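Local coordinates for DUF327 domain-containing protein (Thermotoga maritima MSB8, PDB 2P61), which is of unknown function, belongs to the DUF327 family and folds as a single, largely helical chain, at residues L76-L87 / V114-T125. Residues are numbered along the deposited sequence; the frame is centred on the assembly and turned at random.
Sequences LKRYKNAIKEFL and VEEVNEKLMDLT
CD2 of Leu121 meets the Tyr79 ring obliquely, 4.0 Å from CE2 of Tyr79, while CD1 of Ile83, from the ring's own helix, sits over one face, off-centre, 3.6 Å from the ring plane. That same Leu121 methyl meets CD1 of Ile83 tip to tip. Farther along, CG2 of Ile83 lies 4.1 Å from CG1 of Val117, the two side chains running past each other in opposite directions, and Leu87 passes Val114 likewise, its CD2 3.7 Å from CG2 of Val114. At the other end Leu76 sets CD1 4.2 Å from CG of Leu124. Bordering this apolar seam, the Lys80 chain, bent at chi2 (-132°), brings NZ crosswise to OG1 of Thr125 in a hydrogen bond modelled as very short, its length doubtful. With OG1 turned beside its own backbone N (chi1 -52°), Thr125 also donates to O of Leu121 at 2.8 Å, from the face opposite that used by its amide. A valine in place of Thr125 would probably leave the Lys80 ammonium without this mate and Leu121 O with one donor fewer. Segments 76-87 and 114-125, the latter within a predicted coiled coil, pair consecutive helices 73-95 and 105-129 antiparallel (173°), the segment axes 12.0 Å apart at the closest; helix 138-153 packs against Tyr79, Ile83 and Leu87, Asn146 bonding the Tyr79 hydroxyl, and helix 37-69 receives Phe86 and Arg78.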
loop_
_atom_site.group_PDB
_atom_site.type_symbol
_atom_site.label_atom_id
_atom_site.label_comp_id
_atom_site.label_asym_id
_atom_site.label_seq_id
_atom_site.Cartn_x
_atom_site.Cartn_y
_atom_site.Cartn_z
ATOM N N LEU A 76 4.814 -12.441 3.672
ATOM C CA LEU A 76 5.454 -11.159 3.888
ATOM C C LEU A 76 5.469 -10.469 2.509
ATOM O O LEU A 76 5.171 -9.235 2.370
ATOM C CB LEU A 76 6.809 -11.275 4.589
ATOM C CG LEU A 76 7.584 -9.957 4.719
ATOM C CD1 LEU A 76 6.754 -8.853 5.416
ATOM C CD2 LEU A 76 8.919 -10.137 5.451
ATOM N N LYS A 77 5.586 -11.293 1.473
ATOM C CA LYS A 77 5.597 -10.774 0.082
ATOM C C LYS A 77 4.285 -10.527 -0.648
ATOM O O LYS A 77 4.232 -9.578 -1.492
ATOM C CB LYS A 77 6.443 -11.659 -0.762
ATOM C CG LYS A 77 7.830 -11.890 -0.058
ATOM C CD LYS A 77 8.870 -12.623 -0.929
ATOM C CE LYS A 77 9.947 -13.362 0.006
ATOM N NZ LYS A 77 10.047 -14.849 -0.303
ATOM N N ARG A 78 3.230 -11.331 -0.389
ATOM C CA ARG A 78 1.893 -10.980 -0.831
ATOM C C ARG A 78 1.801 -9.535 -0.350
ATOM O O ARG A 78 1.239 -8.650 -1.091
ATOM C CB ARG A 78 0.869 -11.861 -0.103
ATOM C CG ARG A 78 -0.452 -12.145 -0.833
ATOM C CD ARG A 78 -1.626 -12.820 0.096
ATOM N NE ARG A 78 -2.913 -12.206 -0.253
ATOM C CZ ARG A 78 -4.100 -12.491 0.264
ATOM N NH1 ARG A 78 -4.241 -13.435 1.199
ATOM N NH2 ARG A 78 -5.173 -11.785 -0.129
ATOM N N TYR A 79 2.394 -9.280 0.862
ATOM C CA TYR A 79 2.276 -7.934 1.518
ATOM C C TYR A 79 3.004 -6.760 0.798
ATOM O O TYR A 79 2.400 -5.715 0.443
ATOM C CB TYR A 79 2.662 -7.952 3.039
ATOM C CG TYR A 79 2.160 -6.689 3.830
ATOM C CD1 TYR A 79 0.827 -6.265 3.731
ATOM C CD2 TYR A 79 3.022 -5.910 4.621
ATOM C CE1 TYR A 79 0.363 -5.096 4.381
ATOM C CE2 TYR A 79 2.583 -4.775 5.304
ATOM C CZ TYR A 79 1.235 -4.387 5.199
ATOM O OH TYR A 79 0.721 -3.271 5.882
ATOM N N LYS A 80 4.336 -6.931 0.725
ATOM C CA LYS A 80 5.288 -6.093 0.017
ATOM C C LYS A 80 4.854 -5.913 -1.406
ATOM O O LYS A 80 4.821 -4.796 -1.868
ATOM C CB LYS A 80 6.633 -6.781 0.057
ATOM C CG LYS A 80 7.211 -6.942 1.473
ATOM C CD LYS A 80 8.643 -6.503 1.534
ATOM C CE LYS A 80 9.423 -7.171 2.630
ATOM N NZ LYS A 80 10.575 -6.223 3.018
ATOM N N ASN A 81 4.502 -7.007 -2.111
ATOM C CA ASN A 81 3.984 -6.890 -3.493
ATOM C C ASN A 81 2.738 -6.006 -3.601
ATOM O O ASN A 81 2.674 -5.090 -4.407
ATOM C CB ASN A 81 3.688 -8.248 -4.153
ATOM C CG ASN A 81 4.965 -9.071 -4.423
ATOM O OD1 ASN A 81 6.126 -8.570 -4.492
ATOM N ND2 ASN A 81 4.752 -10.362 -4.579
ATOM N N ALA A 82 1.741 -6.299 -2.784
ATOM C CA ALA A 82 0.500 -5.585 -2.753
ATOM C C ALA A 82 0.768 -4.148 -2.499
ATOM O O ALA A 82 0.196 -3.296 -3.155
ATOM C CB ALA A 82 -0.336 -6.152 -1.666
ATOM N N ILE A 83 1.637 -3.834 -1.560
ATOM C CA ILE A 83 1.934 -2.419 -1.305
ATOM C C ILE A 83 2.676 -1.776 -2.472
ATOM O O ILE A 83 2.409 -0.582 -2.726
ATOM C CB ILE A 83 2.745 -2.207 -0.052
ATOM C CG1 ILE A 83 1.857 -2.391 1.158
ATOM C CG2 ILE A 83 3.392 -0.885 -0.061
ATOM C CD1 ILE A 83 2.635 -2.308 2.470
ATOM N N LYS A 84 3.585 -2.538 -3.145
ATOM C CA LYS A 84 4.217 -2.148 -4.417
ATOM C C LYS A 84 3.190 -1.745 -5.466
ATOM O O LYS A 84 3.203 -0.627 -6.012
ATOM C CB LYS A 84 5.063 -3.287 -5.006
ATOM C CG LYS A 84 6.595 -3.267 -4.714
ATOM C CD LYS A 84 7.449 -3.521 -6.016
ATOM C CE LYS A 84 7.969 -5.004 -6.075
ATOM N NZ LYS A 84 9.495 -5.223 -6.200
ATOM N N GLU A 85 2.274 -2.656 -5.742
ATOM C CA GLU A 85 1.266 -2.378 -6.679
ATOM C C GLU A 85 0.474 -1.189 -6.176
ATOM O O GLU A 85 0.245 -0.241 -6.956
ATOM C CB GLU A 85 0.418 -3.590 -6.875
ATOM C CG GLU A 85 0.603 -4.318 -8.239
ATOM C CD GLU A 85 2.020 -4.852 -8.456
ATOM O OE1 GLU A 85 2.398 -5.851 -7.775
ATOM O OE2 GLU A 85 2.752 -4.260 -9.297
ATOM N N PHE A 86 0.093 -1.132 -4.879
ATOM C CA PHE A 86 -0.640 0.096 -4.482
ATOM C C PHE A 86 0.146 1.388 -4.876
ATOM O O PHE A 86 -0.424 2.295 -5.459
ATOM C CB PHE A 86 -1.187 0.091 -3.039
ATOM C CG PHE A 86 -1.852 1.358 -2.679
ATOM C CD1 PHE A 86 -3.164 1.562 -2.989
ATOM C CD2 PHE A 86 -1.148 2.385 -2.113
ATOM C CE1 PHE A 86 -3.784 2.769 -2.760
ATOM C CE2 PHE A 86 -1.765 3.598 -1.854
ATOM C CZ PHE A 86 -3.075 3.774 -2.207
ATOM N N LEU A 87 1.441 1.447 -4.634
ATOM C CA LEU A 87 2.213 2.740 -4.831
ATOM C C LEU A 87 2.373 3.244 -6.343
ATOM O O LEU A 87 2.518 4.447 -6.596
ATOM C CB LEU A 87 3.579 2.723 -4.071
ATOM C CG LEU A 87 3.475 2.578 -2.550
ATOM C CD1 LEU A 87 4.736 2.520 -1.760
ATOM C CD2 LEU A 87 2.647 3.756 -1.924
ATOM N N VAL A 114 5.603 7.446 1.124
ATOM C CA VAL A 114 6.359 6.356 0.545
ATOM C C VAL A 114 7.703 6.171 1.255
ATOM O O VAL A 114 7.988 5.098 1.719
ATOM C CB VAL A 114 6.516 6.592 -0.974
ATOM C CG1 VAL A 114 7.561 5.622 -1.609
ATOM C CG2 VAL A 114 5.115 6.547 -1.666
ATOM N N GLU A 115 8.535 7.185 1.376
ATOM C CA GLU A 115 9.728 7.055 2.224
ATOM C C GLU A 115 9.408 6.419 3.603
ATOM O O GLU A 115 10.147 5.554 4.054
ATOM C CB GLU A 115 10.389 8.417 2.448
ATOM C CG GLU A 115 11.801 8.610 1.917
ATOM C CD GLU A 115 12.575 9.841 2.609
ATOM O OE1 GLU A 115 12.444 10.063 3.855
ATOM O OE2 GLU A 115 13.330 10.571 1.875
ATOM N N GLU A 116 8.312 6.839 4.267
ATOM C CA GLU A 116 7.950 6.243 5.557
ATOM C C GLU A 116 7.549 4.779 5.482
ATOM O O GLU A 116 7.908 3.997 6.361
ATOM C CB GLU A 116 6.817 6.998 6.201
ATOM C CG GLU A 116 7.114 7.410 7.603
ATOM C CD GLU A 116 5.906 7.996 8.372
ATOM O OE1 GLU A 116 5.729 7.503 9.543
ATOM O OE2 GLU A 116 5.170 8.918 7.826
ATOM N N VAL A 117 6.781 4.418 4.457
ATOM C CA VAL A 117 6.261 3.073 4.290
ATOM C C VAL A 117 7.427 2.127 4.141
ATOM O O VAL A 117 7.472 1.079 4.795
ATOM C CB VAL A 117 5.452 2.997 3.016
ATOM C CG1 VAL A 117 5.368 1.570 2.489
ATOM C CG2 VAL A 117 4.109 3.541 3.232
ATOM N N ASN A 118 8.379 2.493 3.258
ATOM C CA ASN A 118 9.511 1.650 2.997
ATOM C C ASN A 118 10.327 1.552 4.262
ATOM O O ASN A 118 10.787 0.489 4.578
ATOM C CB ASN A 118 10.337 2.142 1.790
ATOM C CG ASN A 118 9.528 2.192 0.454
ATOM O OD1 ASN A 118 8.829 1.267 0.080
ATOM N ND2 ASN A 118 9.669 3.300 -0.268
ATOM N N GLU A 119 10.500 2.596 5.054
ATOM C CA GLU A 119 11.276 2.381 6.294
ATOM C C GLU A 119 10.609 1.311 7.147
ATOM O O GLU A 119 11.294 0.520 7.776
ATOM C CB GLU A 119 11.414 3.631 7.144
ATOM C CG GLU A 119 12.619 4.484 6.872
ATOM C CD GLU A 119 13.878 4.080 7.709
ATOM O OE1 GLU A 119 13.933 4.397 8.964
ATOM O OE2 GLU A 119 14.807 3.473 7.072
ATOM N N LYS A 120 9.271 1.304 7.185
ATOM C CA LYS A 120 8.568 0.495 8.155
ATOM C C LYS A 120 8.570 -0.909 7.641
ATOM O O LYS A 120 8.796 -1.845 8.392
ATOM C CB LYS A 120 7.129 0.979 8.383
ATOM C CG LYS A 120 7.023 2.435 8.597
ATOM C CD LYS A 120 6.952 2.679 10.039
ATOM C CE LYS A 120 8.247 3.259 10.669
ATOM N NZ LYS A 120 7.867 3.641 12.111
ATOM N N LEU A 121 8.329 -1.051 6.351
ATOM C CA LEU A 121 8.613 -2.299 5.656
ATOM C C LEU A 121 10.003 -2.766 5.922
ATOM O O LEU A 121 10.163 -3.962 6.079
ATOM C CB LEU A 121 8.363 -2.199 4.180
ATOM C CG LEU A 121 6.898 -2.165 3.697
ATOM C CD1 LEU A 121 6.888 -2.188 2.180
ATOM C CD2 LEU A 121 6.224 -3.398 4.206
ATOM N N MET A 122 11.022 -1.907 6.051
ATOM C CA MET A 122 12.344 -2.462 6.350
ATOM C C MET A 122 12.531 -2.787 7.856
ATOM O O MET A 122 13.192 -3.773 8.210
ATOM C CB MET A 122 13.471 -1.616 5.744
ATOM C CG MET A 122 14.965 -2.048 6.049
ATOM S SD MET A 122 15.540 -3.685 5.508
ATOM C CE MET A 122 15.060 -3.515 3.803
ATOM N N ASP A 123 11.930 -2.005 8.761
ATOM C CA ASP A 123 11.873 -2.373 10.147
ATOM C C ASP A 123 11.161 -3.705 10.270
ATOM O O ASP A 123 11.672 -4.589 10.891
ATOM C CB ASP A 123 11.189 -1.290 10.996
ATOM C CG ASP A 123 11.954 0.029 10.990
ATOM O OD1 ASP A 123 13.129 0.032 10.553
ATOM O OD2 ASP A 123 11.411 1.080 11.427
ATOM N N LEU A 124 9.993 -3.868 9.683
ATOM C CA LEU A 124 9.244 -5.111 9.810
ATOM C C LEU A 124 10.093 -6.345 9.405
ATOM O O LEU A 124 10.409 -7.181 10.249
ATOM C CB LEU A 124 7.986 -4.980 8.949
ATOM C CG LEU A 124 6.929 -6.011 8.562
ATOM C CD1 LEU A 124 6.933 -7.161 9.452
ATOM C CD2 LEU A 124 5.649 -5.324 8.746
ATOM N N THR A 125 10.474 -6.436 8.121
ATOM C CA THR A 125 11.407 -7.448 7.607
ATOM C C THR A 125 12.558 -7.730 8.562
ATOM O O THR A 125 12.874 -8.879 8.880
ATOM C CB THR A 125 12.026 -6.970 6.264
ATOM O OG1 THR A 125 10.978 -6.572 5.363
ATOM C CG2 THR A 125 12.810 -8.063 5.602
#